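Local coordinates for glucanase (Clostridium thermocellum, PDB 5GXX), which probably hydrolyses beta-1,4-glucosidic bonds within cellulose chains, as a family 9 endoglucanase of the cellulosome, at residues R230-Q233 with Y239-A242; E9-A14 with E80-R85; R476-L481 with T593-E598; Y485-T490 with K563-T568. The protein carries 1 engineered substitution. All blocks are in the same frame, centred on the assembly; numbering follows the deposited sequence.

Contact 1. Residues R230-Q233 with Y239-A242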
loop_
_atom_site.group_PDB
_atom_site.type_symbol
_atom_site.label_atom_id
_atom_site.label_comp_id
_atom_site.label_asym_id
_atom_site.label_seq_id
_atom_site.Cartn_x
_atom_site.Cartn_y
_atom_site.Cartn_z
ATOM N N ARG A 230 -26.866 -49.622 -10.062
ATOM C CA ARG A 230 -28.283 -49.947 -10.095
ATOM C C ARG A 230 -29.073 -48.654 -9.909
ATOM O O ARG A 230 -28.538 -47.675 -9.383
ATOM C CB ARG A 230 -28.629 -50.907 -8.952
ATOM C CG ARG A 230 -28.020 -52.292 -9.057
ATOM C CD ARG A 230 -28.338 -52.902 -10.403
ATOM N NE ARG A 230 -27.170 -52.851 -11.274
ATOM C CZ ARG A 230 -26.994 -53.617 -12.345
ATOM N NH1 ARG A 230 -27.929 -54.486 -12.685
ATOM N NH2 ARG A 230 -25.886 -53.520 -13.072
ATOM N N GLN A 231 -30.332 -48.657 -10.333
ATOM C CA GLN A 231 -31.217 -47.528 -10.046
ATOM C C GLN A 231 -31.709 -47.648 -8.616
ATOM O O GLN A 231 -32.499 -48.542 -8.304
ATOM C CB GLN A 231 -32.436 -47.486 -10.965
ATOM C CG GLN A 231 -33.234 -46.204 -10.759
ATOM C CD GLN A 231 -32.440 -44.987 -11.178
ATOM O OE1 GLN A 231 -31.906 -44.956 -12.277
ATOM N NE2 GLN A 231 -32.315 -44.004 -10.291
ATOM N N ASN A 232 -31.259 -46.735 -7.762
ATOM C CA ASN A 232 -31.533 -46.798 -6.328
ATOM C C ASN A 232 -31.309 -48.202 -5.764
ATOM O O ASN A 232 -30.204 -48.744 -5.868
ATOM C CB ASN A 232 -32.931 -46.256 -6.016
ATOM C CG ASN A 232 -33.116 -44.822 -6.497
ATOM O OD1 ASN A 232 -33.910 -44.556 -7.402
ATOM N ND2 ASN A 232 -32.370 -43.896 -5.902
ATOM N N GLN A 233 -32.356 -48.791 -5.196
ATOM C CA GLN A 233 -32.223 -50.075 -4.514
ATOM C C GLN A 233 -32.753 -51.239 -5.350
ATOM O O GLN A 233 -32.876 -52.359 -4.844
ATOM C CB GLN A 233 -32.930 -50.035 -3.154
ATOM C CG GLN A 233 -32.544 -48.874 -2.241
ATOM C CD GLN A 233 -31.095 -48.929 -1.787
ATOM O OE1 GLN A 233 -30.184 -48.502 -2.500
ATOM N NE2 GLN A 233 -30.877 -49.444 -0.580
ATOM N N TYR A 239 -30.918 -45.656 -14.755
ATOM C CA TYR A 239 -31.426 -44.992 -15.957
ATOM C C TYR A 239 -31.889 -43.544 -15.786
ATOM O O TYR A 239 -32.103 -42.867 -16.793
ATOM C CB TYR A 239 -32.562 -45.801 -16.591
ATOM C CG TYR A 239 -33.808 -45.919 -15.748
ATOM C CD1 TYR A 239 -33.882 -46.862 -14.718
ATOM C CD2 TYR A 239 -34.906 -45.095 -15.966
ATOM C CE1 TYR A 239 -35.018 -46.951 -13.924
ATOM C CE2 TYR A 239 -36.045 -45.178 -15.186
ATOM C CZ TYR A 239 -36.098 -46.130 -14.174
ATOM O OH TYR A 239 -37.224 -46.226 -13.392
ATOM N N GLN A 240 -32.026 -43.090 -14.540
ATOM C CA GLN A 240 -32.594 -41.775 -14.213
ATOM C C GLN A 240 -31.500 -40.701 -14.126
ATOM O O GLN A 240 -31.293 -40.064 -13.085
ATOM C CB GLN A 240 -33.406 -41.858 -12.919
ATOM C CG GLN A 240 -34.569 -42.830 -12.976
ATOM C CD GLN A 240 -35.413 -42.807 -11.721
ATOM O OE1 GLN A 240 -35.223 -41.977 -10.826
ATOM N NE2 GLN A 240 -36.360 -43.735 -11.650
ATOM N N TRP A 241 -30.772 -40.552 -15.226
ATOM C CA TRP A 241 -29.775 -39.506 -15.361
ATOM C C TRP A 241 -29.529 -39.339 -16.863
ATOM O O TRP A 241 -30.245 -39.940 -17.666
ATOM C CB TRP A 241 -28.510 -39.841 -14.542
ATOM C CG TRP A 241 -27.672 -38.625 -14.227
ATOM C CD1 TRP A 241 -26.445 -38.321 -14.741
ATOM C CD2 TRP A 241 -27.994 -37.567 -13.310
ATOM N NE1 TRP A 241 -25.981 -37.141 -14.213
ATOM C CE2 TRP A 241 -26.926 -36.640 -13.355
ATOM C CE3 TRP A 241 -29.079 -37.305 -12.461
ATOM C CZ2 TRP A 241 -26.898 -35.486 -12.563
ATOM C CZ3 TRP A 241 -29.065 -36.128 -11.698
ATOM C CH2 TRP A 241 -27.981 -35.234 -11.762
ATOM N N ALA A 242 -28.548 -38.520 -17.231
ATOM C CA ALA A 242 -28.147 -38.295 -18.614
ATOM C C ALA A 242 -26.796 -38.919 -18.929
ATOM O O ALA A 242 -25.885 -38.914 -18.102
ATOM C CB ALA A 242 -28.052 -36.804 -18.925
HETATM O O HOH W 1 -30.408 -41.870 -11.000
HETATM O O HOH W 2 -34.757 -42.164 -7.985
#
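Gln231 OE1 accepts hydrogen bonds from two successive backbone N-H groups of the other segment, those of Tyr239 and Gln240, and so pins the entry to an inverse gamma turn centred on Gln240. Both segments belong to the loop joining helices 215-224 and 249-260 of the family 9 catalytic domain, an (alpha/alpha)6 barrel. The Tyr239 N to Gln231 OE1 bond, 2.8 Å, lies nearly along the C=O axis, whereas Gln240 N, 2.9 Å from the same OE1, comes from 36° above the carbonyl plane. Gln231 reaches them with CG anti to its backbone N (chi1 -173°) and a bend at chi2. Its amide stacks on that of Gln240, the planes 16° apart, with Gln231 CD 3.5 Å from Gln240 CG. The aliphatic part of Gln231 meets the tyrosine, Gln231 CG lying 3.7 Å from Tyr239 CE1.

The second shell steadies these groups. Gln240 CG lies over one face of the Tyr239 ring, offset toward the rim, and Gln240 NE2 donates to Tyr239 OH in its own amide plane. Behind the loop, helix 263-276 receives the tyrosine on Phe268 and Met271, while Tyr239 O bonds to His272 ND1. One water accepts from Gln231 NE2 and donates to Gln240 O; a second donates to Asn232 OD1, at 2.6 Å, and to Gln240 OE1, at 2.9 Å.

Contact 2. Residues E9-A14 with E80-R85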
loop_
_atom_site.group_PDB
_atom_site.type_symbol
_atom_site.label_atom_id
_atom_site.label_comp_id
_atom_site.label_asym_id
_atom_site.label_seq_id
_atom_site.Cartn_x
_atom_site.Cartn_y
_atom_site.Cartn_z
ATOM N N GLU A 9 -26.843 -23.491 -39.780
ATOM C CA GLU A 9 -26.132 -22.351 -39.184
ATOM C C GLU A 9 -25.828 -22.623 -37.713
ATOM O O GLU A 9 -24.732 -22.333 -37.240
ATOM C CB GLU A 9 -26.915 -21.042 -39.322
ATOM C CG GLU A 9 -26.171 -19.828 -38.762
ATOM C CD GLU A 9 -27.051 -18.598 -38.711
ATOM O OE1 GLU A 9 -27.856 -18.418 -39.653
ATOM O OE2 GLU A 9 -26.943 -17.810 -37.750
ATOM N N ALA A 10 -26.790 -23.185 -36.986
ATOM C CA ALA A 10 -26.526 -23.593 -35.602
ATOM C C ALA A 10 -25.341 -24.559 -35.510
ATOM O O ALA A 10 -24.453 -24.424 -34.658
ATOM C CB ALA A 10 -27.764 -24.226 -35.017
ATOM N N LEU A 11 -25.324 -25.550 -36.391
ATOM C CA LEU A 11 -24.218 -26.501 -36.440
ATOM C C LEU A 11 -22.878 -25.856 -36.738
ATOM O O LEU A 11 -21.878 -26.160 -36.053
ATOM C CB LEU A 11 -24.516 -27.573 -37.490
ATOM C CG LEU A 11 -23.411 -28.608 -37.705
ATOM C CD1 LEU A 11 -23.191 -29.404 -36.419
ATOM C CD2 LEU A 11 -23.784 -29.530 -38.878
ATOM N N GLN A 12 -22.868 -24.997 -37.753
ATOM C CA GLN A 12 -21.700 -24.225 -38.157
ATOM C C GLN A 12 -21.112 -23.468 -36.969
ATOM O O GLN A 12 -19.904 -23.510 -36.724
ATOM C CB GLN A 12 -22.105 -23.270 -39.290
ATOM C CG GLN A 12 -21.061 -22.242 -39.715
ATOM C CD GLN A 12 -21.650 -21.227 -40.684
ATOM O OE1 GLN A 12 -22.804 -20.805 -40.528
ATOM N NE2 GLN A 12 -20.863 -20.831 -41.688
ATOM N N LYS A 13 -21.977 -22.813 -36.199
ATOM C CA LYS A 13 -21.527 -22.053 -35.045
ATOM C C LYS A 13 -21.092 -22.957 -33.901
ATOM O O LYS A 13 -20.067 -22.697 -33.268
ATOM C CB LYS A 13 -22.587 -21.022 -34.633
ATOM C CG LYS A 13 -22.660 -19.924 -35.680
ATOM C CD LYS A 13 -23.807 -18.947 -35.454
ATOM C CE LYS A 13 -23.686 -17.826 -36.494
ATOM N NZ LYS A 13 -24.755 -16.805 -36.325
ATOM N N ALA A 14 -21.864 -24.013 -33.663
ATOM C CA ALA A 14 -21.587 -24.949 -32.577
ATOM C C ALA A 14 -20.234 -25.645 -32.720
ATOM O O ALA A 14 -19.582 -25.922 -31.714
ATOM C CB ALA A 14 -22.741 -25.954 -32.394
ATOM N N GLU A 80 -23.505 -33.304 -45.759
ATOM C CA GLU A 80 -22.564 -32.610 -46.635
ATOM C C GLU A 80 -23.077 -31.283 -47.211
ATOM O O GLU A 80 -22.289 -30.375 -47.477
ATOM C CB GLU A 80 -21.867 -33.552 -47.620
ATOM C CG GLU A 80 -20.497 -34.006 -47.087
ATOM C CD GLU A 80 -20.023 -35.325 -47.677
ATOM O OE1 GLU A 80 -20.507 -35.716 -48.763
ATOM O OE2 GLU A 80 -19.155 -35.978 -47.059
ATOM N N ALA A 81 -24.396 -31.166 -47.325
ATOM C CA ALA A 81 -25.066 -29.933 -47.740
ATOM C C ALA A 81 -24.861 -28.758 -46.780
ATOM O O ALA A 81 -24.788 -27.610 -47.218
ATOM C CB ALA A 81 -26.544 -30.183 -47.956
ATOM N N SER A 82 -24.779 -29.035 -45.479
ATOM C CA SER A 82 -24.439 -28.019 -44.479
ATOM C C SER A 82 -23.030 -27.456 -44.658
ATOM O O SER A 82 -22.726 -26.377 -44.146
ATOM C CB SER A 82 -24.539 -28.603 -43.069
ATOM O OG SER A 82 -23.496 -29.536 -42.839
ATOM N N GLY A 83 -22.162 -28.208 -45.330
ATOM C CA GLY A 83 -20.779 -27.793 -45.556
ATOM C C GLY A 83 -19.909 -27.870 -44.314
ATOM O O GLY A 83 -18.805 -27.329 -44.280
ATOM N N GLN A 84 -20.400 -28.545 -43.284
ATOM C CA GLN A 84 -19.691 -28.579 -42.002
ATOM C C GLN A 84 -18.856 -29.821 -41.703
ATOM O O GLN A 84 -18.142 -29.844 -40.699
ATOM C CB GLN A 84 -20.687 -28.338 -40.859
ATOM C CG GLN A 84 -21.418 -26.996 -41.034
ATOM C CD GLN A 84 -20.463 -25.841 -41.238
ATOM O OE1 GLN A 84 -19.551 -25.642 -40.437
ATOM N NE2 GLN A 84 -20.649 -25.077 -42.319
ATOM N N ARG A 85 -18.938 -30.859 -42.537
ATOM C CA ARG A 85 -18.196 -32.091 -42.276
ATOM C C ARG A 85 -16.694 -31.886 -42.064
ATOM O O ARG A 85 -16.143 -32.396 -41.085
ATOM C CB ARG A 85 -18.398 -33.133 -43.372
ATOM C CG ARG A 85 -17.783 -34.460 -42.954
ATOM C CD ARG A 85 -17.959 -35.520 -44.028
ATOM N NE ARG A 85 -17.509 -36.818 -43.538
ATOM C CZ ARG A 85 -17.938 -37.983 -44.013
ATOM N NH1 ARG A 85 -18.822 -38.022 -45.001
ATOM N NH2 ARG A 85 -17.487 -39.116 -43.493
HETATM O O HOH W 3 -18.018 -24.385 -38.593
#
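Gln84 lays its amide against Gln12 and its aliphatic part against Leu11, the three residues that give most of the buried surface here. The contact sets helix 7-20 of the family 9 catalytic domain against the turn that leads from helix 58-75 into helix 85-101. Gln84 CG sits beside the backbone N (chi1 -58°) and the chain bends at chi2, which folds the amide back over the helix. There Gln84 OE1 lies 3.4 Å from Gln12 CA, and Gln84 CD is 3.6 Å from Gln12 CB. The two amide planes are 58° apart and do not stack. Gln84 CB meets Leu11 CD2 at 3.9 Å as the two side chains run past each other in opposite directions.

The amide of Gln84 is held from both ends. NE2 donates to Ser82 O at 3.1 Å, close to the amide plane, and OE1 accepts a 2.7 Å bond from a water that also donates to Gln12 O. Ser82 opens an ST turn, its OG accepting from Gln84 N; the same OG bonds to Ile79 O and lies beside Leu11 CD2. Gln12 turns its polar end to another partner, OE1 accepting from Leu434 N; what it offers Gln84 is CA, CB and CG. Leu11 also packs on Cys423 and Thr426 of helix 412-429.

No direct hydrogen bond joins the two segments. Cohesion comes from van der Waals contact and the bridging water, while the bonds inside the turn fix the shape of the surface offered to the helix.

Contact 3. Residues R476-L481 with T593-E598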
loop_
_atom_site.group_PDB
_atom_site.type_symbol
_atom_site.label_atom_id
_atom_site.label_comp_id
_atom_site.label_asym_id
_atom_site.label_seq_id
_atom_site.Cartn_x
_atom_site.Cartn_y
_atom_site.Cartn_z
ATOM N N ARG A 476 -2.051 -10.139 -26.211
ATOM C CA ARG A 476 -0.679 -10.436 -26.609
ATOM C C ARG A 476 0.285 -9.559 -25.837
ATOM O O ARG A 476 -0.129 -8.626 -25.155
ATOM C CB ARG A 476 -0.481 -10.249 -28.125
ATOM C CG ARG A 476 -0.726 -8.841 -28.624
ATOM C CD ARG A 476 -0.798 -8.771 -30.165
ATOM N NE ARG A 476 -1.029 -7.411 -30.648
ATOM C CZ ARG A 476 -2.207 -6.793 -30.644
ATOM N NH1 ARG A 476 -3.306 -7.400 -30.201
ATOM N NH2 ARG A 476 -2.295 -5.558 -31.110
ATOM N N LEU A 477 1.560 -9.880 -26.005
ATOM C CA LEU A 477 2.670 -9.246 -25.306
ATOM C C LEU A 477 3.598 -8.634 -26.345
ATOM O O LEU A 477 3.956 -9.282 -27.341
ATOM C CB LEU A 477 3.424 -10.313 -24.510
ATOM C CG LEU A 477 2.528 -11.066 -23.520
ATOM C CD1 LEU A 477 3.251 -12.279 -22.967
ATOM C CD2 LEU A 477 1.979 -10.201 -22.383
ATOM N N ILE A 478 3.960 -7.367 -26.125
ATOM C CA ILE A 478 4.962 -6.683 -26.938
ATOM C C ILE A 478 6.144 -6.296 -26.052
ATOM O O ILE A 478 5.992 -5.561 -25.066
ATOM C CB ILE A 478 4.405 -5.426 -27.656
ATOM C CG1 ILE A 478 3.280 -5.805 -28.631
ATOM C CG2 ILE A 478 5.522 -4.708 -28.396
ATOM C CD1 ILE A 478 2.492 -4.629 -29.234
ATOM N N LYS A 479 7.333 -6.753 -26.429
ATOM C CA LYS A 479 8.515 -6.450 -25.617
ATOM C C LYS A 479 9.078 -5.046 -25.857
ATOM O O LYS A 479 9.384 -4.329 -24.901
ATOM C CB LYS A 479 9.592 -7.524 -25.807
ATOM C CG LYS A 479 10.815 -7.390 -24.893
ATOM C CD LYS A 479 11.934 -8.328 -25.332
ATOM C CE LYS A 479 13.122 -8.314 -24.376
ATOM N NZ LYS A 479 13.654 -6.981 -23.974
ATOM N N ASP A 480 9.181 -4.643 -27.117
ATOM C CA ASP A 480 9.899 -3.409 -27.438
ATOM C C ASP A 480 8.943 -2.223 -27.482
ATOM O O ASP A 480 8.768 -1.598 -28.524
ATOM C CB ASP A 480 10.650 -3.589 -28.764
ATOM C CG ASP A 480 11.758 -4.632 -28.669
ATOM O OD1 ASP A 480 12.237 -4.916 -27.544
ATOM O OD2 ASP A 480 12.160 -5.165 -29.733
ATOM N N LEU A 481 8.311 -1.924 -26.346
ATOM C CA LEU A 481 7.317 -0.851 -26.296
ATOM C C LEU A 481 7.997 0.473 -25.996
ATOM O O LEU A 481 8.883 0.534 -25.141
ATOM C CB LEU A 481 6.274 -1.116 -25.207
ATOM C CG LEU A 481 5.149 -2.079 -25.586
ATOM C CD1 LEU A 481 4.271 -2.237 -24.347
ATOM C CD2 LEU A 481 4.346 -1.595 -26.787
ATOM N N THR A 593 8.016 0.507 -35.322
ATOM C CA THR A 593 6.703 0.547 -35.940
ATOM C C THR A 593 5.693 1.255 -35.043
ATOM O O THR A 593 5.455 0.802 -33.926
ATOM C CB THR A 593 6.205 -0.902 -36.202
ATOM O OG1 THR A 593 7.147 -1.571 -37.050
ATOM C CG2 THR A 593 4.849 -0.895 -36.885
ATOM N N LYS A 594 5.075 2.329 -35.525
ATOM C CA LYS A 594 4.015 2.988 -34.765
ATOM C C LYS A 594 2.765 2.123 -34.754
ATOM O O LYS A 594 2.298 1.672 -35.806
ATOM C CB LYS A 594 3.722 4.398 -35.301
ATOM C CG LYS A 594 2.643 5.161 -34.531
ATOM C CD LYS A 594 2.469 6.595 -35.052
ATOM C CE LYS A 594 1.900 6.644 -36.477
ATOM N NZ LYS A 594 0.570 5.986 -36.491
ATOM N N ILE A 595 2.266 1.869 -33.551
ATOM C CA ILE A 595 1.065 1.055 -33.353
ATOM C C ILE A 595 -0.160 1.820 -32.841
ATOM O O ILE A 595 -1.274 1.303 -32.892
ATOM C CB ILE A 595 1.351 -0.225 -32.533
ATOM C CG1 ILE A 595 1.722 0.090 -31.081
ATOM C CG2 ILE A 595 2.452 -1.043 -33.198
ATOM C CD1 ILE A 595 1.769 -1.165 -30.205
ATOM N N PHE A 596 0.022 3.056 -32.372
ATOM C CA PHE A 596 -1.103 3.910 -31.997
ATOM C C PHE A 596 -0.737 5.390 -32.074
ATOM O O PHE A 596 0.375 5.767 -31.725
ATOM C CB PHE A 596 -1.597 3.569 -30.587
ATOM C CG PHE A 596 -2.823 4.333 -30.186
ATOM C CD1 PHE A 596 -4.070 3.958 -30.665
ATOM C CD2 PHE A 596 -2.725 5.476 -29.405
ATOM C CE1 PHE A 596 -5.209 4.684 -30.324
ATOM C CE2 PHE A 596 -3.852 6.204 -29.055
ATOM C CZ PHE A 596 -5.100 5.811 -29.520
ATOM N N GLY A 597 -1.667 6.227 -32.525
ATOM C CA GLY A 597 -1.503 7.675 -32.357
ATOM C C GLY A 597 -0.978 8.378 -33.592
ATOM O O GLY A 597 -0.969 7.804 -34.680
ATOM N N GLU A 598 -0.533 9.618 -33.409
ATOM C CA GLU A 598 -0.133 10.502 -34.492
ATOM C C GLU A 598 1.197 11.151 -34.130
ATOM O O GLU A 598 1.540 11.247 -32.952
ATOM C CB GLU A 598 -1.195 11.588 -34.698
ATOM C CG GLU A 598 -2.466 11.120 -35.392
ATOM C CD GLU A 598 -3.556 12.180 -35.427
ATOM O OE1 GLU A 598 -3.278 13.364 -35.128
ATOM O OE2 GLU A 598 -4.704 11.824 -35.767
#
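Lys594 NZ bonds to Gly597 O at 3.0 Å, drawing together the short stretch of chain from which Ile595 reaches out to Ile478. The donor stands 35° out of the carbonyl plane. Gly597, just past the edge strand 593-596, has a positive phi at which a CB would press on the carbonyl O of Phe596. Within that strand Ile595 and Phe596 both face Val588, a classic beta bulge.

Across the contact the meeting is purely apolar. Ile478 and Ile595 approach tip to tip, CD1 to CD1 at 3.7 Å, and Leu481 CD2 adds a looser touch, 4.3 Å from Ile595 CD1. Both isoleucines are extended at chi2. Ile595 has CG1 between its backbone N and carbonyl carbon (chi1 67°), and this places CD1 against Ile478. Only methyl ends touch, and the surface buried is small.

The loop bends at Asp480, the centre of an inverse gamma turn whose Leu481 N to Lys479 O bond is weak. Phe447 of strand 447-456 and Asp590 of strand 588-590 each touch both isoleucines, the phenylalanine adding to the apolar group. Arg476 forms a salt bridge with Glu446, and Lys479 packs on Gln560 of the second subunit.

The contact thus reaches across one side of a five-stranded antiparallel sheet in the cellulose-binding module, from the central strand to the edge: Leu481 opens the central strand 481-488, Ile595 lies on the outermost strand 593-596, and strand 588-590 runs between them.

Contact 4. Residues Y485-T490 with K563-T568. With CA (calcium ion), chain D.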
loop_
_atom_site.group_PDB
_atom_site.type_symbol
_atom_site.label_atom_id
_atom_site.label_comp_id
_atom_site.label_asym_id
_atom_site.label_seq_id
_atom_site.Cartn_x
_atom_site.Cartn_y
_atom_site.Cartn_z
ATOM N N TYR A 485 7.045 11.851 -26.407
ATOM C CA TYR A 485 6.446 13.112 -25.983
ATOM C C TYR A 485 7.111 14.243 -26.775
ATOM O O TYR A 485 8.301 14.505 -26.606
ATOM C CB TYR A 485 6.638 13.353 -24.470
ATOM C CG TYR A 485 5.914 14.596 -23.990
ATOM C CD1 TYR A 485 6.543 15.845 -24.012
ATOM C CD2 TYR A 485 4.596 14.526 -23.532
ATOM C CE1 TYR A 485 5.860 16.994 -23.603
ATOM C CE2 TYR A 485 3.921 15.665 -23.112
ATOM C CZ TYR A 485 4.556 16.891 -23.154
ATOM O OH TYR A 485 3.827 17.983 -22.731
ATOM N N TYR A 486 6.336 14.895 -27.641
ATOM C CA TYR A 486 6.840 15.910 -28.555
ATOM C C TYR A 486 6.576 17.333 -28.080
ATOM O O TYR A 486 5.481 17.653 -27.610
ATOM C CB TYR A 486 6.185 15.765 -29.936
ATOM C CG TYR A 486 6.406 14.450 -30.634
ATOM C CD1 TYR A 486 7.536 14.239 -31.423
ATOM C CD2 TYR A 486 5.466 13.435 -30.538
ATOM C CE1 TYR A 486 7.739 13.035 -32.087
ATOM C CE2 TYR A 486 5.662 12.233 -31.203
ATOM C CZ TYR A 486 6.798 12.041 -31.969
ATOM O OH TYR A 486 6.975 10.840 -32.620
ATOM N N MET A 487 7.585 18.177 -28.275
ATOM C CA MET A 487 7.560 19.576 -27.865
ATOM C C MET A 487 8.006 20.479 -29.007
ATOM O O MET A 487 8.782 20.059 -29.865
ATOM C CB MET A 487 8.548 19.788 -26.717
ATOM C CG MET A 487 8.305 18.900 -25.523
ATOM S SD MET A 487 9.799 18.813 -24.519
ATOM C CE MET A 487 10.672 17.434 -25.274
ATOM N N ASP A 488 7.550 21.729 -28.966
ATOM C CA ASP A 488 8.069 22.784 -29.824
ATOM C C ASP A 488 8.926 23.676 -28.926
ATOM O O ASP A 488 8.431 24.245 -27.956
ATOM C CB ASP A 488 6.911 23.566 -30.454
ATOM C CG ASP A 488 7.373 24.615 -31.452
ATOM O OD1 ASP A 488 8.523 25.081 -31.353
ATOM O OD2 ASP A 488 6.575 24.966 -32.349
ATOM N N LEU A 489 10.212 23.764 -29.246
ATOM C CA LEU A 489 11.155 24.515 -28.418
ATOM C C LEU A 489 11.477 25.888 -28.996
ATOM O O LEU A 489 12.478 26.501 -28.614
ATOM C CB LEU A 489 12.434 23.702 -28.190
ATOM C CG LEU A 489 12.296 22.365 -27.440
ATOM C CD1 LEU A 489 13.679 21.801 -27.149
ATOM C CD2 LEU A 489 11.491 22.486 -26.158
ATOM N N THR A 490 10.609 26.388 -29.875
ATOM C CA THR A 490 10.789 27.716 -30.473
ATOM C C THR A 490 10.994 28.804 -29.420
ATOM O O THR A 490 11.902 29.622 -29.563
ATOM C CB THR A 490 9.614 28.127 -31.388
ATOM O OG1 THR A 490 9.533 27.217 -32.489
ATOM C CG2 THR A 490 9.818 29.532 -31.961
ATOM N N LYS A 563 10.918 32.460 -17.457
ATOM C CA LYS A 563 9.513 32.780 -17.697
ATOM C C LYS A 563 9.074 32.497 -19.133
ATOM O O LYS A 563 8.010 32.953 -19.558
ATOM C CB LYS A 563 9.212 34.243 -17.338
ATOM C CG LYS A 563 9.707 34.705 -15.970
ATOM C CD LYS A 563 8.858 34.172 -14.833
ATOM C CE LYS A 563 9.397 34.676 -13.504
ATOM N NZ LYS A 563 8.566 34.185 -12.382
ATOM N N PHE A 564 9.865 31.722 -19.871
ATOM C CA PHE A 564 9.590 31.475 -21.286
ATOM C C PHE A 564 8.862 30.173 -21.615
ATOM O O PHE A 564 8.225 30.100 -22.664
ATOM C CB PHE A 564 10.861 31.573 -22.141
ATOM C CG PHE A 564 11.921 30.567 -21.790
ATOM C CD1 PHE A 564 11.828 29.248 -22.223
ATOM C CD2 PHE A 564 13.018 30.936 -21.028
ATOM C CE1 PHE A 564 12.811 28.331 -21.902
ATOM C CE2 PHE A 564 14.015 30.035 -20.712
ATOM C CZ PHE A 564 13.909 28.720 -21.149
ATOM N N TRP A 565 8.960 29.165 -20.750
ATOM C CA TRP A 565 8.461 27.821 -21.076
ATOM C C TRP A 565 7.011 27.887 -21.537
ATOM O O TRP A 565 6.167 28.445 -20.841
ATOM C CB TRP A 565 8.602 26.904 -19.859
ATOM C CG TRP A 565 8.249 25.462 -20.139
ATOM C CD1 TRP A 565 7.154 24.787 -19.691
ATOM C CD2 TRP A 565 9.014 24.535 -20.915
ATOM N NE1 TRP A 565 7.181 23.490 -20.154
ATOM C CE2 TRP A 565 8.310 23.310 -20.910
ATOM C CE3 TRP A 565 10.213 24.626 -21.637
ATOM C CZ2 TRP A 565 8.770 22.179 -21.594
ATOM C CZ3 TRP A 565 10.678 23.499 -22.304
ATOM C CH2 TRP A 565 9.950 22.290 -22.281
ATOM N N ASP A 566 6.724 27.320 -22.707
ATOM C CA ASP A 566 5.367 27.368 -23.253
ATOM C C ASP A 566 4.923 25.987 -23.738
ATOM O O ASP A 566 5.269 25.578 -24.844
ATOM C CB ASP A 566 5.277 28.412 -24.374
ATOM C CG ASP A 566 3.868 28.569 -24.928
ATOM O OD1 ASP A 566 2.897 28.101 -24.297
ATOM O OD2 ASP A 566 3.734 29.171 -26.012
ATOM N N PRO A 567 4.173 25.253 -22.900
ATOM C CA PRO A 567 3.716 23.927 -23.321
ATOM C C PRO A 567 2.580 23.982 -24.341
ATOM O O PRO A 567 2.326 22.975 -25.007
ATOM C CB PRO A 567 3.215 23.305 -22.018
ATOM C CG PRO A 567 2.735 24.488 -21.210
ATOM C CD PRO A 567 3.737 25.572 -21.526
ATOM N N THR A 568 1.907 25.129 -24.452
ATOM C CA THR A 568 0.723 25.289 -25.305
ATOM C C THR A 568 0.992 25.153 -26.807
ATOM O O THR A 568 0.051 25.062 -27.597
ATOM C CB THR A 568 -0.069 26.597 -25.007
ATOM O OG1 THR A 568 0.592 27.725 -25.595
ATOM C CG2 THR A 568 -0.245 26.826 -23.512
HETATM CA CA CA D . 6.907 24.857 -26.320
HETATM O O HOH W 4 7.859 23.568 -24.558
#
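Backbone carbonyls from both segments point at one calcium ion, Asp488 O and Asp566 O each 2.3 Å from it, where strand 481-488 ends and the 563-568 loop turns past it. The site belongs to the cellulose-binding module, whose antiparallel sheets are consistent with the beta sandwich of its family. Glu491, Asn569 and Asp570 complete the protein ligands, and a water binds the metal at 2.4 Å.

Beside the ion the Trp565 indole receives two side chains. Met487 SD comes at the ring edge, 4.1 Å from Trp565 CH2 and 80° off the ring normal, a Met-aromatic contact. Leu489 CD2 arrives 4.1 Å from Trp565 CZ3. Trp565 CG is anti to the backbone N (chi1 -174°), which swings the indole back to these partners although its CB points away from them; NE1 bonds to Thr461 OG1.

Each of the aspartates Asp488 and Asp566 also starts an Asx turn. Asp488 OD1 accepts from Thr490 N and, with its syn lone pair, from Thr490 OG1 at 2.6 Å. Asp566 OD1 likewise takes Thr568 N, from above the carboxylate plane, and Thr568 OG1. The calcium-bound water lies over one face of the Trp565 ring, offset toward its rim.

Overall arrangement
Contacts 1 and 2 both lie in the catalytic domain, their centres about 35 Å apart, whereas contacts 3 and 4 share the five-stranded sheet of the cellulose-binding module, on strand 481-488 and near its two ends. Contact 1 and contact 4 stand farthest apart, about 80 Å between centres. Contacts 2 and 4 are buried; contacts 1 and 3 are only partly so. The chemistry follows place: contact 1 ties one loop to itself by direct hydrogen bonds, contact 2 seats a turn on a helix by van der Waals contact and a bridging water, contact 3 is apolar at the sheet margin, and contact 4 combines a shared calcium ion with apolar and Met-aromatic packing. Along the chain, contact 4 is nested inside the loop that contact 3 closes.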